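Local structure of 3,4-dihydroxy-2-butanone 4-phosphate synthase (Candida albicans, 1TKS) at residues L132-G137 / H145-V150; K141-T146 / I193-L198; M37-I42 / Q159-I164. The protein catalyses the conversion of D-ribulose 5-phosphate to formate and 3,4-dihydroxy-2-butanone 4-phosphate, a step of riboflavin biosynthesis. All blocks are in the same frame, centred on the assembly; numbering follows the deposited sequence.

Contact 1: residues L132-G137 / H145-V150; sequences LRAVPG and HTEAAV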
loop_
_atom_site.group_PDB
_atom_site.type_symbol
_atom_site.label_atom_id
_atom_site.label_comp_id
_atom_site.label_asym_id
_atom_site.label_seq_id
_atom_site.Cartn_x
_atom_site.Cartn_y
_atom_site.Cartn_z
ATOM N N LEU B 132 1.196 10.261 -8.042
ATOM C CA LEU B 132 0.725 9.924 -9.385
ATOM C C LEU B 132 0.699 11.195 -10.221
ATOM O O LEU B 132 0.323 12.253 -9.725
ATOM C CB LEU B 132 -0.683 9.331 -9.333
ATOM C CG LEU B 132 -0.878 8.098 -8.455
ATOM C CD1 LEU B 132 -2.271 7.532 -8.685
ATOM C CD2 LEU B 132 0.178 7.059 -8.780
ATOM N N ARG B 133 1.095 11.089 -11.487
ATOM C CA ARG B 133 1.123 12.250 -12.371
ATOM C C ARG B 133 -0.129 12.399 -13.230
ATOM O O ARG B 133 -0.368 11.600 -14.137
ATOM C CB ARG B 133 2.353 12.187 -13.279
ATOM C CG ARG B 133 3.673 12.271 -12.531
ATOM C CD ARG B 133 4.854 12.290 -13.490
ATOM N NE ARG B 133 4.858 13.523 -14.272
ATOM C CZ ARG B 133 5.831 13.891 -15.099
ATOM N NH1 ARG B 133 6.897 13.120 -15.264
ATOM N NH2 ARG B 133 5.738 15.037 -15.758
ATOM N N ALA B 134 -0.921 13.427 -12.948
ATOM C CA ALA B 134 -2.140 13.682 -13.712
ATOM C C ALA B 134 -1.775 14.432 -14.993
ATOM O O ALA B 134 -1.028 15.410 -14.953
ATOM C CB ALA B 134 -3.114 14.506 -12.879
ATOM N N VAL B 135 -2.305 13.982 -16.126
ATOM C CA VAL B 135 -1.999 14.621 -17.402
ATOM C C VAL B 135 -2.622 16.007 -17.540
ATOM O O VAL B 135 -3.670 16.294 -16.954
ATOM C CB VAL B 135 -2.465 13.751 -18.604
ATOM C CG1 VAL B 135 -1.820 12.382 -18.533
ATOM C CG2 VAL B 135 -3.991 13.623 -18.621
ATOM N N PRO B 136 -1.965 16.896 -18.304
ATOM C CA PRO B 136 -2.480 18.251 -18.515
ATOM C C PRO B 136 -3.861 18.149 -19.155
ATOM O O PRO B 136 -4.067 17.351 -20.071
ATOM C CB PRO B 136 -1.458 18.861 -19.466
ATOM C CG PRO B 136 -0.191 18.193 -19.068
ATOM C CD PRO B 136 -0.622 16.751 -18.892
ATOM N N GLY B 137 -4.800 18.961 -18.685
ATOM C CA GLY B 137 -6.143 18.912 -19.230
ATOM C C GLY B 137 -7.031 18.084 -18.323
ATOM O O GLY B 137 -8.253 18.109 -18.443
ATOM N N HIS B 145 -8.826 8.192 -12.396
ATOM C CA HIS B 145 -9.108 8.672 -11.051
ATOM C C HIS B 145 -8.018 9.642 -10.607
ATOM O O HIS B 145 -8.237 10.474 -9.729
ATOM C CB HIS B 145 -9.226 7.502 -10.074
ATOM C CG HIS B 145 -10.408 6.618 -10.341
ATOM N ND1 HIS B 145 -10.863 5.692 -9.432
ATOM C CD2 HIS B 145 -11.226 6.530 -11.416
ATOM C CE1 HIS B 145 -11.917 5.068 -9.934
ATOM N NE2 HIS B 145 -12.157 5.556 -11.134
ATOM N N THR B 146 -6.845 9.536 -11.226
ATOM C CA THR B 146 -5.737 10.428 -10.910
ATOM C C THR B 146 -6.144 11.825 -11.352
ATOM O O THR B 146 -6.054 12.784 -10.582
ATOM C CB THR B 146 -4.453 10.017 -11.654
ATOM O OG1 THR B 146 -4.028 8.735 -11.185
ATOM C CG2 THR B 146 -3.341 11.030 -11.411
ATOM N N GLU B 147 -6.597 11.933 -12.598
ATOM C CA GLU B 147 -7.040 13.216 -13.125
ATOM C C GLU B 147 -8.239 13.722 -12.330
ATOM O O GLU B 147 -8.363 14.920 -12.085
ATOM C CB GLU B 147 -7.427 13.090 -14.602
ATOM C CG GLU B 147 -6.259 12.988 -15.584
ATOM C CD GLU B 147 -5.465 11.695 -15.433
ATOM O OE1 GLU B 147 -6.093 10.637 -15.210
ATOM O OE2 GLU B 147 -4.227 11.739 -15.563
ATOM N N ALA B 148 -9.121 12.813 -11.922
ATOM C CA ALA B 148 -10.294 13.215 -11.161
ATOM C C ALA B 148 -9.908 13.886 -9.846
ATOM O O ALA B 148 -10.472 14.923 -9.482
ATOM C CB ALA B 148 -11.184 12.013 -10.893
ATOM N N ALA B 149 -8.945 13.303 -9.139
ATOM C CA ALA B 149 -8.495 13.864 -7.863
ATOM C C ALA B 149 -7.954 15.282 -8.034
ATOM O O ALA B 149 -8.336 16.189 -7.298
ATOM C CB ALA B 149 -7.420 12.963 -7.236
ATOM N N VAL B 150 -7.065 15.480 -9.004
ATOM C CA VAL B 150 -6.510 16.807 -9.229
ATOM C C VAL B 150 -7.597 17.766 -9.728
ATOM O O VAL B 150 -7.570 18.956 -9.420
ATOM C CB VAL B 150 -5.332 16.749 -10.232
ATOM C CG1 VAL B 150 -4.769 18.149 -10.479
ATOM C CG2 VAL B 150 -4.242 15.833 -9.684
HETATM O O HOH W 1 -2.247 9.965 -15.235
#

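Contact 2: residues K141-T146 / I193-L198; sequences KRRGHT and ININQL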
loop_
_atom_site.group_PDB
_atom_site.type_symbol
_atom_site.label_atom_id
_atom_site.label_comp_id
_atom_site.label_asym_id
_atom_site.label_seq_id
_atom_site.Cartn_x
_atom_site.Cartn_y
_atom_site.Cartn_z
ATOM N N LYS B 141 -8.840 15.296 -20.774
ATOM C CA LYS B 141 -7.809 14.613 -21.549
ATOM C C LYS B 141 -7.764 13.116 -21.249
ATOM O O LYS B 141 -7.553 12.304 -22.149
ATOM C CB LYS B 141 -6.440 15.233 -21.253
ATOM C CG LYS B 141 -5.329 14.753 -22.173
ATOM C CD LYS B 141 -5.578 15.200 -23.607
ATOM C CE LYS B 141 -4.447 14.775 -24.528
ATOM N NZ LYS B 141 -4.709 15.166 -25.941
ATOM N N ARG B 142 -7.959 12.763 -19.981
ATOM C CA ARG B 142 -7.938 11.367 -19.541
ATOM C C ARG B 142 -8.891 11.208 -18.360
ATOM O O ARG B 142 -8.751 11.897 -17.351
ATOM C CB ARG B 142 -6.518 10.976 -19.119
ATOM C CG ARG B 142 -6.375 9.541 -18.631
ATOM C CD ARG B 142 -4.913 9.207 -18.335
ATOM N NE ARG B 142 -4.725 7.806 -17.955
ATOM C CZ ARG B 142 -4.914 7.317 -16.732
ATOM N NH1 ARG B 142 -4.718 6.025 -16.499
ATOM N NH2 ARG B 142 -5.279 8.113 -15.736
ATOM N N ARG B 143 -9.854 10.299 -18.479
ATOM C CA ARG B 143 -10.824 10.094 -17.406
ATOM C C ARG B 143 -10.358 9.159 -16.296
ATOM O O ARG B 143 -11.116 8.308 -15.835
ATOM C CB ARG B 143 -12.148 9.584 -17.976
ATOM C CG ARG B 143 -12.845 10.576 -18.886
ATOM C CD ARG B 143 -14.316 10.246 -19.015
ATOM N NE ARG B 143 -14.984 11.074 -20.011
ATOM C CZ ARG B 143 -16.302 11.145 -20.146
ATOM N NH1 ARG B 143 -16.835 11.917 -21.082
ATOM N NH2 ARG B 143 -17.088 10.451 -19.336
ATOM N N GLY B 144 -9.115 9.326 -15.857
ATOM C CA GLY B 144 -8.599 8.482 -14.796
ATOM C C GLY B 144 -8.915 9.033 -13.422
ATOM O O GLY B 144 -9.243 10.213 -13.280
ATOM N N HIS B 145 -8.826 8.192 -12.396
ATOM C CA HIS B 145 -9.108 8.672 -11.051
ATOM C C HIS B 145 -8.018 9.642 -10.607
ATOM O O HIS B 145 -8.237 10.474 -9.729
ATOM C CB HIS B 145 -9.226 7.502 -10.074
ATOM C CG HIS B 145 -10.408 6.618 -10.341
ATOM N ND1 HIS B 145 -10.863 5.692 -9.432
ATOM C CD2 HIS B 145 -11.226 6.530 -11.416
ATOM C CE1 HIS B 145 -11.917 5.068 -9.934
ATOM N NE2 HIS B 145 -12.157 5.556 -11.134
ATOM N N THR B 146 -6.845 9.536 -11.226
ATOM C CA THR B 146 -5.737 10.428 -10.910
ATOM C C THR B 146 -6.144 11.825 -11.352
ATOM O O THR B 146 -6.054 12.784 -10.582
ATOM C CB THR B 146 -4.453 10.017 -11.654
ATOM O OG1 THR B 146 -4.028 8.735 -11.185
ATOM C CG2 THR B 146 -3.341 11.030 -11.411
ATOM N N ILE B 193 -19.979 10.431 -6.052
ATOM C CA ILE B 193 -20.084 11.060 -7.367
ATOM C C ILE B 193 -19.441 10.128 -8.389
ATOM O O ILE B 193 -18.854 9.110 -8.022
ATOM C CB ILE B 193 -19.320 12.416 -7.443
ATOM C CG1 ILE B 193 -17.841 12.211 -7.096
ATOM C CG2 ILE B 193 -19.944 13.434 -6.498
ATOM C CD1 ILE B 193 -16.949 13.372 -7.502
ATOM N N ASN B 194 -19.568 10.454 -9.669
ATOM C CA ASN B 194 -18.914 9.653 -10.690
ATOM C C ASN B 194 -18.235 10.591 -11.683
ATOM O O ASN B 194 -18.622 11.756 -11.814
ATOM C CB ASN B 194 -19.893 8.660 -11.358
ATOM C CG ASN B 194 -20.997 9.330 -12.151
ATOM O OD1 ASN B 194 -20.776 9.810 -13.261
ATOM N ND2 ASN B 194 -22.202 9.352 -11.587
ATOM N N ILE B 195 -17.197 10.093 -12.346
ATOM C CA ILE B 195 -16.427 10.902 -13.285
ATOM C C ILE B 195 -17.224 11.416 -14.466
ATOM O O ILE B 195 -17.027 12.546 -14.900
ATOM C CB ILE B 195 -15.197 10.128 -13.789
ATOM C CG1 ILE B 195 -14.270 9.836 -12.605
ATOM C CG2 ILE B 195 -14.471 10.932 -14.865
ATOM C CD1 ILE B 195 -13.079 8.960 -12.942
ATOM N N ASN B 196 -18.116 10.587 -14.996
ATOM C CA ASN B 196 -18.941 11.005 -16.118
ATOM C C ASN B 196 -19.722 12.240 -15.694
ATOM O O ASN B 196 -19.841 13.217 -16.435
ATOM C CB ASN B 196 -19.911 9.892 -16.501
ATOM C CG ASN B 196 -19.555 9.245 -17.814
ATOM O OD1 ASN B 196 -18.521 8.588 -17.939
ATOM N ND2 ASN B 196 -20.409 9.434 -18.811
ATOM N N GLN B 197 -20.253 12.175 -14.481
ATOM C CA GLN B 197 -21.030 13.258 -13.901
ATOM C C GLN B 197 -20.168 14.515 -13.783
ATOM O O GLN B 197 -20.628 15.627 -14.042
ATOM C CB GLN B 197 -21.526 12.819 -12.523
ATOM C CG GLN B 197 -22.498 13.759 -11.861
ATOM C CD GLN B 197 -22.646 13.480 -10.375
ATOM O OE1 GLN B 197 -23.524 14.036 -9.717
ATOM N NE2 GLN B 197 -21.779 12.626 -9.839
ATOM N N LEU B 198 -18.906 14.328 -13.402
ATOM C CA LEU B 198 -17.977 15.440 -13.239
ATOM C C LEU B 198 -17.557 16.039 -14.584
ATOM O O LEU B 198 -17.429 17.257 -14.715
ATOM C CB LEU B 198 -16.750 14.968 -12.455
ATOM C CG LEU B 198 -15.750 16.038 -12.016
ATOM C CD1 LEU B 198 -16.472 17.123 -11.225
ATOM C CD2 LEU B 198 -14.654 15.395 -11.172
#

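Contact 3: residues M37-I42 / Q159-I164; sequences MAAELI and QPAGVI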
loop_
_atom_site.group_PDB
_atom_site.type_symbol
_atom_site.label_atom_id
_atom_site.label_comp_id
_atom_site.label_asym_id
_atom_site.label_seq_id
_atom_site.Cartn_x
_atom_site.Cartn_y
_atom_site.Cartn_z
ATOM N N MET B 37 -9.817 12.609 -1.445
ATOM C CA MET B 37 -9.946 13.862 -0.705
ATOM C C MET B 37 -8.749 14.750 -0.991
ATOM O O MET B 37 -7.759 14.300 -1.564
ATOM C CB MET B 37 -10.092 13.624 0.810
ATOM C CG MET B 37 -8.832 13.193 1.575
ATOM S SD MET B 37 -9.035 13.389 3.360
ATOM C CE MET B 37 -8.816 15.141 3.566
ATOM N N ALA B 38 -8.856 16.013 -0.597
ATOM C CA ALA B 38 -7.792 16.984 -0.810
ATOM C C ALA B 38 -6.519 16.574 -0.077
ATOM O O ALA B 38 -6.543 16.305 1.120
ATOM C CB ALA B 38 -8.246 18.358 -0.337
ATOM N N ALA B 39 -5.405 16.535 -0.802
ATOM C CA ALA B 39 -4.131 16.145 -0.210
ATOM C C ALA B 39 -3.718 17.052 0.945
ATOM O O ALA B 39 -3.230 16.578 1.976
ATOM C CB ALA B 39 -3.036 16.131 -1.282
ATOM N N GLU B 40 -3.912 18.356 0.777
ATOM C CA GLU B 40 -3.526 19.318 1.803
ATOM C C GLU B 40 -4.374 19.261 3.064
ATOM O O GLU B 40 -4.007 19.840 4.085
ATOM C CB GLU B 40 -3.573 20.739 1.233
ATOM C CG GLU B 40 -4.948 21.169 0.749
ATOM C CD GLU B 40 -4.890 22.424 -0.097
ATOM O OE1 GLU B 40 -4.897 23.537 0.469
ATOM O OE2 GLU B 40 -4.818 22.289 -1.333
ATOM N N LEU B 41 -5.490 18.544 3.012
ATOM C CA LEU B 41 -6.372 18.482 4.170
ATOM C C LEU B 41 -6.403 17.149 4.900
ATOM O O LEU B 41 -7.057 17.034 5.935
ATOM C CB LEU B 41 -7.797 18.852 3.753
ATOM C CG LEU B 41 -7.990 20.209 3.072
ATOM C CD1 LEU B 41 -9.447 20.372 2.661
ATOM C CD2 LEU B 41 -7.567 21.323 4.013
ATOM N N ILE B 42 -5.700 16.145 4.379
ATOM C CA ILE B 42 -5.711 14.836 5.025
ATOM C C ILE B 42 -4.918 14.798 6.325
ATOM O O ILE B 42 -3.713 15.043 6.356
ATOM C CB ILE B 42 -5.220 13.714 4.063
ATOM C CG1 ILE B 42 -5.549 12.343 4.654
ATOM C CG2 ILE B 42 -3.723 13.836 3.805
ATOM C CD1 ILE B 42 -5.446 11.201 3.651
ATOM N N GLN B 159 -4.922 23.333 -3.730
ATOM C CA GLN B 159 -3.715 22.983 -4.478
ATOM C C GLN B 159 -4.062 21.789 -5.368
ATOM O O GLN B 159 -4.854 20.931 -4.980
ATOM C CB GLN B 159 -2.576 22.609 -3.522
ATOM C CG GLN B 159 -2.085 23.752 -2.637
ATOM C CD GLN B 159 -1.523 24.908 -3.440
ATOM O OE1 GLN B 159 -0.773 24.706 -4.395
ATOM N NE2 GLN B 159 -1.868 26.129 -3.046
ATOM N N PRO B 160 -3.479 21.720 -6.577
ATOM C CA PRO B 160 -3.729 20.629 -7.529
ATOM C C PRO B 160 -3.146 19.303 -7.054
ATOM O O PRO B 160 -2.275 18.725 -7.703
ATOM C CB PRO B 160 -3.064 21.134 -8.806
ATOM C CG PRO B 160 -1.893 21.907 -8.271
ATOM C CD PRO B 160 -2.525 22.692 -7.141
ATOM N N ALA B 161 -3.648 18.824 -5.922
ATOM C CA ALA B 161 -3.160 17.584 -5.340
ATOM C C ALA B 161 -4.267 16.885 -4.570
ATOM O O ALA B 161 -5.040 17.523 -3.859
ATOM C CB ALA B 161 -1.993 17.885 -4.405
ATOM N N GLY B 162 -4.342 15.568 -4.721
ATOM C CA GLY B 162 -5.349 14.801 -4.008
ATOM C C GLY B 162 -4.732 13.529 -3.458
ATOM O O GLY B 162 -3.536 13.292 -3.617
ATOM N N VAL B 163 -5.539 12.712 -2.793
ATOM C CA VAL B 163 -5.054 11.447 -2.246
ATOM C C VAL B 163 -6.179 10.444 -2.479
ATOM O O VAL B 163 -7.351 10.768 -2.282
ATOM C CB VAL B 163 -4.693 11.579 -0.737
ATOM C CG1 VAL B 163 -5.879 12.104 0.056
ATOM C CG2 VAL B 163 -4.233 10.235 -0.186
ATOM N N ILE B 164 -5.833 9.235 -2.915
ATOM C CA ILE B 164 -6.849 8.234 -3.230
ATOM C C ILE B 164 -6.460 6.803 -2.866
ATOM O O ILE B 164 -5.286 6.489 -2.668
ATOM C CB ILE B 164 -7.183 8.248 -4.757
ATOM C CG1 ILE B 164 -6.011 7.682 -5.570
ATOM C CG2 ILE B 164 -7.455 9.675 -5.226
ATOM C CD1 ILE B 164 -6.316 7.524 -7.068
HETATM O O HOH W 2 -4.784 19.541 -1.898
#

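Contact 1: residues L132-G137 / H145-V150
Glu-147, in the first turn of helix 145-155, reaches over to the backbone just past strand 129-134, where its OE2 accepts the N-H of Val-135 at 3.0 Å. The bond is nearly straight (165°) and uses the anti lone pair of OE2. A bend at chi2 (67°) turns CD out of an extended course, and CG2 of Val-135 packs at 3.8 Å against CG of Glu-147. A water lies 2.7 Å from both Glu-147 OE2 and Arg-133 O, placed to bridge them. Beside it the contact is mostly between carbons: CG2 of Thr-146 sits 3.7 Å from CA of Ala-134, the exception being OG1 of Thr-146, which meets CD1 of Leu-132 at 3.3 Å. CB of Ala-134 touches Thr-146 CG2 and, one helical turn on, Val-150 CG2 (3.6 Å). Farther out, OE1 of Glu-147 makes a salt bridge to Arg-142, so both carboxylate oxygens are engaged. Backbone bonds from Leu-132 and Ala-134 tie the strand to strand 59-63, whose Pro-61 also touches Thr-146 and Val-150. This is a helix packed across strand 129-134 (74° to segment 132-134) and its parallel neighbour 59-63, its first residues, His-145 and Thr-146, probably in the D-ribulose 5-phosphate site.

Contact 2: residues K141-T146 / I193-L198
Ile-195, first residue of helix 195-203, packs its side chain against the turn Arg-143 to His-145. From CB, the branch CG2 faces CB of Arg-143 at 4.1 Å. The other branch, CG1, stands anti to the carbonyl carbon (chi1 -63°), and the chain runs on extended to CD1. This terminal methyl makes the closest approaches: it lies 3.6 Å from the carbonyl O of Arg-143 and 3.4 Å from CD2 of His-145; the side chains of Ile-195 and His-145 cross at about a right angle, and CD1 stands oblique to the ring. The imidazole is gripped from elsewhere, ND1 bonding to Asp-34 and NE2 to Asp-25, while its carbon CD2 meets the isoleucine. Two helix starts come together here: Gly-144 is the N-cap of helix 145-155, Asn-194 that of helix 195-203. Residues Arg-142 to Thr-146 probably bind D-ribulose 5-phosphate, and His-145 a magnesium ion as well. Asn-194 OD1 accepts the N-H of Gln-197 at 2.7 Å, with the donor lying 38° out of the carbonyl plane. The extended arm of Arg-143 carries its guanidinium to Asn-196. There NH2 comes to 2.7 Å from OD1 of Asn-196, near the guanidinium plane, but the angle is poor for a hydrogen bond and the amide is turned 63° against the guanidinium. Ile-195 also touches Ala-148 of helix 145-155, Leu-139, and Val-23 of strand 21-24.

Contact 3: residues M37-I42 / Q159-I164
Strands 34-38 and 162-166, antiparallel neighbours in the mixed sheet, pair here through Met-37 and Val-163 and then continue into stretches that remain joined. Met-37 and Val-163 form the hydrogen-bonded pair: the N-H of Met-37 points to Val-163 O at 3.2 Å, and the N-H of Val-163 returns to Met-37 O at 3.0 Å. Next comes the non-hydrogen-bonded pair Ala-38 and Gly-162. The side chains of Met-37 and Val-163 lie side by side on one face of the sheet, and CG of Met-37 is pressed to 3.5 Å from CG1 of Val-163, tighter than usual for two carbons. CD1 of Ile-42 meets the same CG1 of Val-163 at 3.7 Å, its side chain crossing at about a right angle; on this side Val-163 and Ile-42 also touch helix 44-52. Next to the Ala-38 pair, the N-H of Ala-39 bonds to Ala-161 O from 45° above the carbonyl plane, and the methyls CB of Ala-39 and CB of Ala-161 touch at 3.7 Å, with helix 103-114 against both. Pro-160 centres an inverse gamma turn, and Gln-159 before it faces Glu-40. There CG of Glu-40 sits between the backbone N and the carbonyl carbon (chi1 61°), the chain extends beyond it, and OE2 takes the N-H of Gln-159 at 2.6 Å on its syn lone pair. A water accepts from Glu-40 N at 3.1 Å and lies 2.8 Å from Glu-40 OE2, also within bonding distance of Ala-161 O. Ala-161 O, which further accepts from Ser-153, therefore gathers several donors; the Glu-40 carboxylate adds a side-chain to backbone bond beyond the ladder, and its likely negative charge would suit the short bond from Gln-159 N.

Contacts 1 and 2 share His-145 and Thr-146 at the start of helix 145-155, and their centres are 9 Å apart; the salt bridge of Glu-147 OE1 to Arg-142 NH2 (2.7 Å) and the packing of Val-135 on Lys-141 and Arg-142 join them. Contact 3, with its centre about 12 Å from that of contact 1 and 16 Å from that of contact 2, meets the same helix through Ile-164, whose CD1 lies 4.2 Å from His-145 CB. Helix 145-155 is common to contacts 1 and 2 and packs on the strand of contact 3. His-145 probably binds metal as well as substrate, and its side chain is about 3 Å from that of Asp-34, which begins the strand leading into contact 3.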